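Local atomic coordinates of pyruvate kinase (Toxoplasma gondii, PDB entry 3GG8), a protein that catalyses the last step of glycolysis, probably the magnesium-dependent transfer of phosphate from phosphoenolpyruvate to ADP that yields pyruvate and ATP. Residues T53-I58 against K89-A94; A97-T102 against F224-F229; G155-I160 against N194-K199. All blocks are in the same frame, centred on the assembly; numbering follows the deposited sequence.

Interaction 1. Residues T53-I58 against K89-A94; sequences TLVKMI and KQRPEA
The guanidinium group of R91 is met over one face by V55, whose CG1 methyl sits 3.3 Å above the plane, displaced toward the rim on the NH2 side, where CG1 and R91 NH2 are 3.4 Å apart. At the edge, R91 NH1 donates to the carbonyl O of Q90 over 2.8 Å; that oxygen lies near the guanidinium plane, although the donor itself stands above the carbonyl plane. R91 NE adds a salt bridge to D59, just beyond the first segment, and these edge bonds together fix the rotation of the flat group. The second methyl of V55, CG2, meets the amide end and CB of Q90, with OE1 of Q90 3.9 Å from it. With CG1 anti to the backbone N of V55 (chi1 166°), its two methyls are shared between the arginine and the glutamine. In the beta/alpha barrel this is the packing of an outer helix against the C-terminal end of the next and the turn that follows it: V55 and I58, one turn apart on helix 51-60, face Q90 of helix 74-90 and the type I turn R91-A94. Beyond the arginine, I58 divides its two branches, CD1 lying 4.1 Å from CG of R91 and CG2 resting 3.8 Å from CB of A94. No hydrogen bond joins the two segments, and I58 also touches L96, on the way to strand 97-101.

Interaction 2. Residues A97-T102 against F224-F229; sequences AILLDT and FIAASF
L99 and L100 pair with F224 and I225 in neighbouring parallel strands, the third and fourth of the eight-stranded beta/alpha (TIM) barrel. The short strand axes diverge by 29°, consistent with the twist of such a barrel. Backbone hydrogen bonds alternate in the parallel pattern: F224 N to I98 O, L100 N to F224 O, A226 N to L100 O (2.7 Å) and T102 N to A226 O, the last nearly along the C=O axis. Between them, the CA hydrogens of L99 and D101 point at F224 O and A226 O, and that of I225 at L100 O.

Apolar packing differs on the two faces. On the face of L99, F224 and A226, which looks into the barrel, L99 holds CG anti to the backbone N (chi1 180°) and its fork spans two partner residues, CD2 3.6 Å from A226 CB and CD1 3.9 Å from F224 CB. The F224 ring receives A97 CB at its edge, 4.0 Å from CE2, and H447 packs edge-to-face with it. On the other face L100 and I225 run side by side, and I225 reaches I213 of helix 207-217.

Polar contacts gather at the C-terminal ends of the strands, where barrels of this fold carry their active sites. D101 OD2 forms salt bridges to R66 and K255, and K255 also bonds to the S228 hydroxyl, whose OG lies 3.0 Å from D101 OD1. S228 grips T102 twice: its backbone N donates to OG1 of T102 over 3.1 Å, and its OG donates to the carbonyl O of T102 over 2.8 Å.

Interaction 3. Residues G155-I160 against N194-K199; sequences GNTILI and NLPNVK
I158 lies alongside L195, the two side chains pointing the same way, with CG2 of I158 3.9 Å from CD1 of L195. A chi1 of -59° sets CG1 of I158 beside the backbone N and leaves CG2 anti to it, close to the carbonyl O of N194; I158 also packs on V167 and V169 of the adjoining strand 165-172. One residue further on, L159 and N194 form an antiparallel hydrogen-bonded pair: L159 N donates to N194 O, and N194 N donates to L159 O over 2.8 Å. CB of L159 and CB of N194 stand 4.0 Å apart on one face of the sheet, while the amide of N194 extends to a hydrogen bond with E285.

Past this pair the segment 194-199 turns away, and regular pairing ends. P196 takes the place of a donor, turning its CD carbon to the carbonyl O of T157 at a close 3.1 Å. A water donates to both T157 O, 2.7 Å away, and P196 O, 3.1 Å away, so the widening gap between the backbones is still bridged. L195-V198 is a type II beta turn closed by V198 N to L195 O, with P196 and N197 at its corners. The turn brings V198 back toward the first segment, where its CG2 meets ND2 of N156 at 3.4 Å; OD1 of the same amide is held by the backbone N of K153. K199 touches E260 and N197 touches V259, both on helix 259-263 of the barrel. Strand 193-194, at the edge of its sheet within this chain, belongs to the small beta domain (B domain) inserted between barrel strands 97-101 and 224-227, which in other pyruvate kinases closes over the active site and probably does so here.

Overall arrangement
Following the chain from the N terminus, helix 51-60 leads through strand 62-68 to helix 74-90, and interaction 1 closes this short loop by setting helix 51-60 against the end of helix 74-90 and the turn beyond it. Strand 97-101 follows almost at once and opens interaction 2. The chain then leaves for the inserted beta domain, where interaction 3 closes a loop made without helices. Only after helix 207-217 does strand 224-227 complete interaction 2, joining the third and fourth barrel strands across the point of insertion. Interaction 3 is thus nested within interaction 2, and interaction 1 precedes both. Interactions 1 and 3 lie on opposite sides of the chain's centre, their own centres about 44 Å apart.

Interaction 1. Residues T53-I58 against K89-A94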
loop_
_atom_site.group_PDB
_atom_site.type_symbol
_atom_site.label_atom_id
_atom_site.label_comp_id
_atom_site.label_asym_id
_atom_site.label_seq_id
_atom_site.Cartn_x
_atom_site.Cartn_y
_atom_site.Cartn_z
ATOM N N THR C 53 36.838 -1.059 36.652
ATOM C CA THR C 53 36.314 -0.258 35.554
ATOM C C THR C 53 35.596 -1.128 34.510
ATOM O O THR C 53 34.677 -0.663 33.843
ATOM C CB THR C 53 37.352 0.751 34.930
ATOM O OG1 THR C 53 37.842 0.266 33.686
ATOM C CG2 THR C 53 38.514 1.029 35.859
ATOM N N LEU C 54 36.007 -2.386 34.372
ATOM C CA LEU C 54 35.276 -3.306 33.506
ATOM C C LEU C 54 33.845 -3.512 34.027
ATOM O O LEU C 54 32.883 -3.495 33.251
ATOM C CB LEU C 54 35.999 -4.641 33.374
ATOM C CG LEU C 54 37.303 -4.668 32.574
ATOM C CD1 LEU C 54 37.939 -6.046 32.684
ATOM C CD2 LEU C 54 37.097 -4.230 31.102
ATOM N N VAL C 55 33.717 -3.704 35.336
ATOM C CA VAL C 55 32.410 -3.814 35.974
ATOM C C VAL C 55 31.564 -2.554 35.730
ATOM O O VAL C 55 30.408 -2.658 35.303
ATOM C CB VAL C 55 32.537 -4.120 37.476
ATOM C CG1 VAL C 55 31.210 -3.893 38.185
ATOM C CG2 VAL C 55 33.011 -5.543 37.673
ATOM N N LYS C 56 32.149 -1.375 35.966
ATOM C CA LYS C 56 31.474 -0.093 35.700
ATOM C C LYS C 56 31.067 0.042 34.233
ATOM O O LYS C 56 30.077 0.686 33.917
ATOM C CB LYS C 56 32.367 1.076 36.091
ATOM C CG LYS C 56 32.482 1.282 37.590
ATOM C CD LYS C 56 33.405 2.429 37.937
ATOM C CE LYS C 56 33.610 2.493 39.434
ATOM N NZ LYS C 56 34.406 3.682 39.826
ATOM N N MET C 57 31.834 -0.580 33.349
ATOM C CA MET C 57 31.532 -0.571 31.927
ATOM C C MET C 57 30.392 -1.505 31.577
ATOM O O MET C 57 29.593 -1.184 30.710
ATOM C CB MET C 57 32.777 -0.886 31.111
ATOM C CG MET C 57 33.684 0.316 31.022
ATOM S SD MET C 57 35.309 -0.081 30.431
ATOM C CE MET C 57 35.021 -0.422 28.707
ATOM N N ILE C 58 30.304 -2.647 32.260
ATOM C CA ILE C 58 29.150 -3.513 32.107
ATOM C C ILE C 58 27.875 -2.739 32.470
ATOM O O ILE C 58 26.908 -2.742 31.695
ATOM C CB ILE C 58 29.236 -4.779 32.973
ATOM C CG1 ILE C 58 30.380 -5.685 32.514
ATOM C CG2 ILE C 58 27.882 -5.523 32.968
ATOM C CD1 ILE C 58 30.694 -6.802 33.480
ATOM N N LYS C 89 32.192 -12.228 37.221
ATOM C CA LYS C 89 31.882 -12.892 38.486
ATOM C C LYS C 89 31.118 -11.948 39.408
ATOM O O LYS C 89 30.288 -12.380 40.206
ATOM C CB LYS C 89 33.144 -13.430 39.152
ATOM C CG LYS C 89 33.546 -14.777 38.595
ATOM C CD LYS C 89 34.967 -15.145 38.938
ATOM C CE LYS C 89 35.230 -16.593 38.563
ATOM N NZ LYS C 89 36.605 -16.799 38.038
ATOM N N GLN C 90 31.386 -10.654 39.250
ATOM C CA GLN C 90 30.711 -9.601 40.007
ATOM C C GLN C 90 29.350 -9.264 39.405
ATOM O O GLN C 90 28.497 -8.693 40.075
ATOM C CB GLN C 90 31.588 -8.347 40.050
ATOM C CG GLN C 90 32.946 -8.571 40.689
ATOM C CD GLN C 90 33.565 -7.294 41.211
ATOM O OE1 GLN C 90 32.865 -6.327 41.513
ATOM N NE2 GLN C 90 34.887 -7.286 41.330
ATOM N N ARG C 91 29.174 -9.610 38.129
ATOM C CA ARG C 91 27.919 -9.439 37.406
ATOM C C ARG C 91 27.533 -10.769 36.762
ATOM O O ARG C 91 27.829 -11.003 35.585
ATOM C CB ARG C 91 28.049 -8.343 36.342
ATOM C CG ARG C 91 28.390 -6.961 36.891
ATOM C CD ARG C 91 27.183 -6.274 37.526
ATOM N NE ARG C 91 27.537 -4.998 38.148
ATOM C CZ ARG C 91 27.983 -4.854 39.398
ATOM N NH1 ARG C 91 28.153 -5.906 40.197
ATOM N NH2 ARG C 91 28.273 -3.643 39.855
ATOM N N PRO C 92 26.882 -11.658 37.540
ATOM C CA PRO C 92 26.604 -13.012 37.054
ATOM C C PRO C 92 25.536 -13.049 35.962
ATOM O O PRO C 92 25.366 -14.080 35.309
ATOM C CB PRO C 92 26.116 -13.750 38.302
ATOM C CG PRO C 92 26.383 -12.835 39.456
ATOM C CD PRO C 92 26.370 -11.457 38.905
ATOM N N GLU C 93 24.839 -11.935 35.747
ATOM C CA GLU C 93 23.800 -11.906 34.723
ATOM C C GLU C 93 24.298 -11.454 33.364
ATOM O O GLU C 93 23.630 -11.701 32.356
ATOM C CB GLU C 93 22.593 -11.090 35.176
ATOM C CG GLU C 93 21.701 -11.879 36.122
ATOM C CD GLU C 93 20.635 -11.038 36.783
ATOM O OE1 GLU C 93 20.368 -9.909 36.302
ATOM O OE2 GLU C 93 20.061 -11.517 37.787
ATOM N N ALA C 94 25.472 -10.819 33.341
ATOM C CA ALA C 94 26.077 -10.338 32.103
ATOM C C ALA C 94 26.848 -11.457 31.406
ATOM O O ALA C 94 27.616 -12.191 32.043
ATOM C CB ALA C 94 26.983 -9.163 32.376
#

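Interaction 2. Residues A97-T102 against F224-F229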
loop_
_atom_site.group_PDB
_atom_site.type_symbol
_atom_site.label_atom_id
_atom_site.label_comp_id
_atom_site.label_asym_id
_atom_site.label_seq_id
_atom_site.Cartn_x
_atom_site.Cartn_y
_atom_site.Cartn_z
ATOM N N ALA C 97 30.395 -11.003 25.297
ATOM C CA ALA C 97 31.105 -11.777 24.279
ATOM C C ALA C 97 32.508 -11.222 24.137
ATOM O O ALA C 97 32.759 -10.047 24.420
ATOM C CB ALA C 97 30.372 -11.745 22.952
ATOM N N ILE C 98 33.418 -12.090 23.709
ATOM C CA ILE C 98 34.812 -11.731 23.471
ATOM C C ILE C 98 35.118 -11.865 21.974
ATOM O O ILE C 98 34.857 -12.901 21.366
ATOM C CB ILE C 98 35.755 -12.574 24.358
ATOM C CG1 ILE C 98 35.423 -12.328 25.842
ATOM C CG2 ILE C 98 37.217 -12.244 24.074
ATOM C CD1 ILE C 98 36.166 -13.248 26.805
ATOM N N LEU C 99 35.597 -10.763 21.392
ATOM C CA LEU C 99 35.932 -10.665 19.980
ATOM C C LEU C 99 37.457 -10.499 19.819
ATOM O O LEU C 99 38.023 -9.546 20.359
ATOM C CB LEU C 99 35.157 -9.465 19.374
ATOM C CG LEU C 99 35.274 -9.052 17.892
ATOM C CD1 LEU C 99 33.903 -8.780 17.261
ATOM C CD2 LEU C 99 36.162 -7.825 17.693
ATOM N N LEU C 100 38.119 -11.436 19.120
ATOM C CA LEU C 100 39.524 -11.271 18.715
ATOM C C LEU C 100 39.588 -10.499 17.385
ATOM O O LEU C 100 39.000 -10.924 16.392
ATOM C CB LEU C 100 40.196 -12.637 18.561
ATOM C CG LEU C 100 41.710 -12.788 18.374
ATOM C CD1 LEU C 100 42.092 -14.239 18.553
ATOM C CD2 LEU C 100 42.205 -12.303 17.012
ATOM N N ASP C 101 40.276 -9.363 17.372
ATOM C CA ASP C 101 40.426 -8.550 16.154
ATOM C C ASP C 101 41.859 -8.700 15.636
ATOM O O ASP C 101 42.804 -8.220 16.257
ATOM C CB ASP C 101 40.080 -7.078 16.436
ATOM C CG ASP C 101 40.087 -6.202 15.173
ATOM O OD1 ASP C 101 40.915 -6.450 14.256
ATOM O OD2 ASP C 101 39.276 -5.241 15.097
ATOM N N THR C 102 42.017 -9.373 14.501
ATOM C CA THR C 102 43.348 -9.744 14.022
ATOM C C THR C 102 44.175 -8.515 13.576
ATOM O O THR C 102 43.617 -7.449 13.217
ATOM C CB THR C 102 43.288 -10.809 12.891
ATOM O OG1 THR C 102 42.611 -10.261 11.767
ATOM C CG2 THR C 102 42.550 -12.088 13.341
ATOM N N PHE C 224 33.995 -14.507 18.787
ATOM C CA PHE C 224 34.078 -13.972 17.446
ATOM C C PHE C 224 35.527 -13.750 17.045
ATOM O O PHE C 224 36.372 -13.427 17.886
ATOM C CB PHE C 224 33.374 -12.609 17.349
ATOM C CG PHE C 224 31.887 -12.640 17.582
ATOM C CD1 PHE C 224 30.999 -12.793 16.503
ATOM C CD2 PHE C 224 31.362 -12.438 18.861
ATOM C CE1 PHE C 224 29.608 -12.785 16.695
ATOM C CE2 PHE C 224 29.971 -12.435 19.070
ATOM C CZ PHE C 224 29.094 -12.604 17.977
ATOM N N ILE C 225 35.798 -13.897 15.748
ATOM C CA ILE C 225 37.002 -13.352 15.136
ATOM C C ILE C 225 36.583 -12.194 14.220
ATOM O O ILE C 225 35.734 -12.354 13.346
ATOM C CB ILE C 225 37.790 -14.399 14.304
ATOM C CG1 ILE C 225 38.032 -15.712 15.079
ATOM C CG2 ILE C 225 39.095 -13.808 13.760
ATOM C CD1 ILE C 225 38.991 -15.650 16.276
ATOM N N ALA C 226 37.155 -11.023 14.449
ATOM C CA ALA C 226 37.030 -9.927 13.504
ATOM C C ALA C 226 38.327 -9.929 12.716
ATOM O O ALA C 226 39.395 -9.827 13.300
ATOM C CB ALA C 226 36.826 -8.592 14.220
ATOM N N ALA C 227 38.237 -10.099 11.397
ATOM C CA ALA C 227 39.424 -10.286 10.576
ATOM C C ALA C 227 39.695 -8.985 9.827
ATOM O O ALA C 227 38.903 -8.564 8.996
ATOM C CB ALA C 227 39.215 -11.433 9.611
ATOM N N SER C 228 40.818 -8.346 10.125
ATOM C CA SER C 228 41.118 -7.067 9.490
ATOM C C SER C 228 41.343 -7.211 7.988
ATOM O O SER C 228 41.827 -8.249 7.524
ATOM C CB SER C 228 42.316 -6.406 10.178
ATOM O OG SER C 228 41.948 -6.060 11.497
ATOM N N PHE C 229 40.941 -6.181 7.234
ATOM C CA PHE C 229 41.289 -6.054 5.815
ATOM C C PHE C 229 40.862 -7.242 4.941
ATOM O O PHE C 229 41.669 -7.773 4.166
ATOM C CB PHE C 229 42.809 -5.816 5.676
ATOM C CG PHE C 229 43.187 -4.923 4.524
ATOM C CD1 PHE C 229 43.064 -3.543 4.625
ATOM C CD2 PHE C 229 43.688 -5.459 3.347
ATOM C CE1 PHE C 229 43.426 -2.709 3.558
ATOM C CE2 PHE C 229 44.046 -4.626 2.281
ATOM C CZ PHE C 229 43.914 -3.259 2.391
#

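Interaction 3. Residues G155-I160 against N194-K199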
loop_
_atom_site.group_PDB
_atom_site.type_symbol
_atom_site.label_atom_id
_atom_site.label_comp_id
_atom_site.label_asym_id
_atom_site.label_seq_id
_atom_site.Cartn_x
_atom_site.Cartn_y
_atom_site.Cartn_z
ATOM N N GLY C 155 49.112 7.112 -12.393
ATOM C CA GLY C 155 47.789 7.695 -12.220
ATOM C C GLY C 155 47.159 7.293 -10.906
ATOM O O GLY C 155 46.308 8.023 -10.374
ATOM N N ASN C 156 47.583 6.136 -10.389
ATOM C CA ASN C 156 47.196 5.659 -9.058
ATOM C C ASN C 156 47.605 6.629 -7.949
ATOM O O ASN C 156 48.613 7.321 -8.053
ATOM C CB ASN C 156 47.830 4.293 -8.750
ATOM C CG ASN C 156 46.991 3.117 -9.229
ATOM O OD1 ASN C 156 47.465 2.282 -10.010
ATOM N ND2 ASN C 156 45.749 3.036 -8.767
ATOM N N THR C 157 46.833 6.642 -6.871
ATOM C CA THR C 157 47.159 7.452 -5.713
ATOM C C THR C 157 47.689 6.574 -4.575
ATOM O O THR C 157 47.144 5.503 -4.313
ATOM C CB THR C 157 45.926 8.265 -5.267
ATOM O OG1 THR C 157 45.616 9.232 -6.279
ATOM C CG2 THR C 157 46.192 8.979 -3.957
ATOM N N ILE C 158 48.765 7.014 -3.925
ATOM C CA ILE C 158 49.238 6.370 -2.696
ATOM C C ILE C 158 49.158 7.346 -1.524
ATOM O O ILE C 158 49.690 8.464 -1.604
ATOM C CB ILE C 158 50.702 5.855 -2.800
ATOM C CG1 ILE C 158 50.874 4.845 -3.926
ATOM C CG2 ILE C 158 51.154 5.234 -1.476
ATOM C CD1 ILE C 158 52.344 4.557 -4.223
ATOM N N LEU C 159 48.504 6.911 -0.447
ATOM C CA LEU C 159 48.404 7.680 0.800
ATOM C C LEU C 159 49.424 7.221 1.844
ATOM O O LEU C 159 49.664 6.012 2.014
ATOM C CB LEU C 159 46.986 7.599 1.376
ATOM C CG LEU C 159 46.014 8.754 1.114
ATOM C CD1 LEU C 159 45.863 9.041 -0.356
ATOM C CD2 LEU C 159 44.666 8.447 1.720
ATOM N N ILE C 160 50.016 8.192 2.536
ATOM C CA ILE C 160 51.091 7.948 3.504
ATOM C C ILE C 160 50.797 8.658 4.823
ATOM O O ILE C 160 50.374 9.816 4.821
ATOM C CB ILE C 160 52.460 8.415 2.956
ATOM C CG1 ILE C 160 52.798 7.661 1.670
ATOM C CG2 ILE C 160 53.561 8.221 3.999
ATOM C CD1 ILE C 160 53.851 8.335 0.814
ATOM N N ASN C 194 48.441 3.515 2.354
ATOM C CA ASN C 194 47.236 3.020 1.731
ATOM C C ASN C 194 47.344 3.080 0.223
ATOM O O ASN C 194 47.971 3.995 -0.340
ATOM C CB ASN C 194 46.020 3.801 2.231
ATOM C CG ASN C 194 45.770 3.578 3.717
ATOM O OD1 ASN C 194 46.437 4.171 4.557
ATOM N ND2 ASN C 194 44.823 2.706 4.039
ATOM N N LEU C 195 46.718 2.100 -0.422
ATOM C CA LEU C 195 46.733 1.979 -1.879
ATOM C C LEU C 195 45.317 2.025 -2.466
ATOM O O LEU C 195 44.802 0.993 -2.885
ATOM C CB LEU C 195 47.412 0.663 -2.247
ATOM C CG LEU C 195 48.897 0.575 -2.589
ATOM C CD1 LEU C 195 49.807 1.595 -1.892
ATOM C CD2 LEU C 195 49.394 -0.873 -2.415
ATOM N N PRO C 196 44.680 3.218 -2.485
ATOM C CA PRO C 196 43.305 3.379 -2.985
ATOM C C PRO C 196 43.058 2.691 -4.340
ATOM O O PRO C 196 43.838 2.893 -5.270
ATOM C CB PRO C 196 43.172 4.900 -3.140
ATOM C CG PRO C 196 44.103 5.461 -2.130
ATOM C CD PRO C 196 45.247 4.496 -2.011
ATOM N N ASN C 197 42.009 1.866 -4.434
ATOM C CA ASN C 197 41.627 1.209 -5.695
ATOM C C ASN C 197 42.653 0.154 -6.181
ATOM O O ASN C 197 42.659 -0.217 -7.363
ATOM C CB ASN C 197 41.385 2.270 -6.787
ATOM C CG ASN C 197 40.226 1.930 -7.715
ATOM O OD1 ASN C 197 39.380 1.074 -7.425
ATOM N ND2 ASN C 197 40.172 2.629 -8.844
ATOM N N VAL C 198 43.509 -0.322 -5.270
ATOM C CA VAL C 198 44.513 -1.351 -5.602
ATOM C C VAL C 198 44.462 -2.514 -4.599
ATOM O O VAL C 198 44.523 -2.304 -3.385
ATOM C CB VAL C 198 45.959 -0.754 -5.653
ATOM C CG1 VAL C 198 47.006 -1.852 -5.811
ATOM C CG2 VAL C 198 46.099 0.241 -6.776
ATOM N N LYS C 199 44.340 -3.737 -5.108
ATOM C CA LYS C 199 44.364 -4.924 -4.262
ATOM C C LYS C 199 45.755 -5.125 -3.624
ATOM O O LYS C 199 46.774 -5.062 -4.305
ATOM C CB LYS C 199 43.915 -6.156 -5.072
ATOM C CG LYS C 199 44.302 -7.492 -4.450
ATOM C CD LYS C 199 43.326 -8.622 -4.771
ATOM C CE LYS C 199 43.387 -9.679 -3.666
ATOM N NZ LYS C 199 42.207 -10.605 -3.644
HETATM O O HOH W 1 46.953 2.953 -5.223
#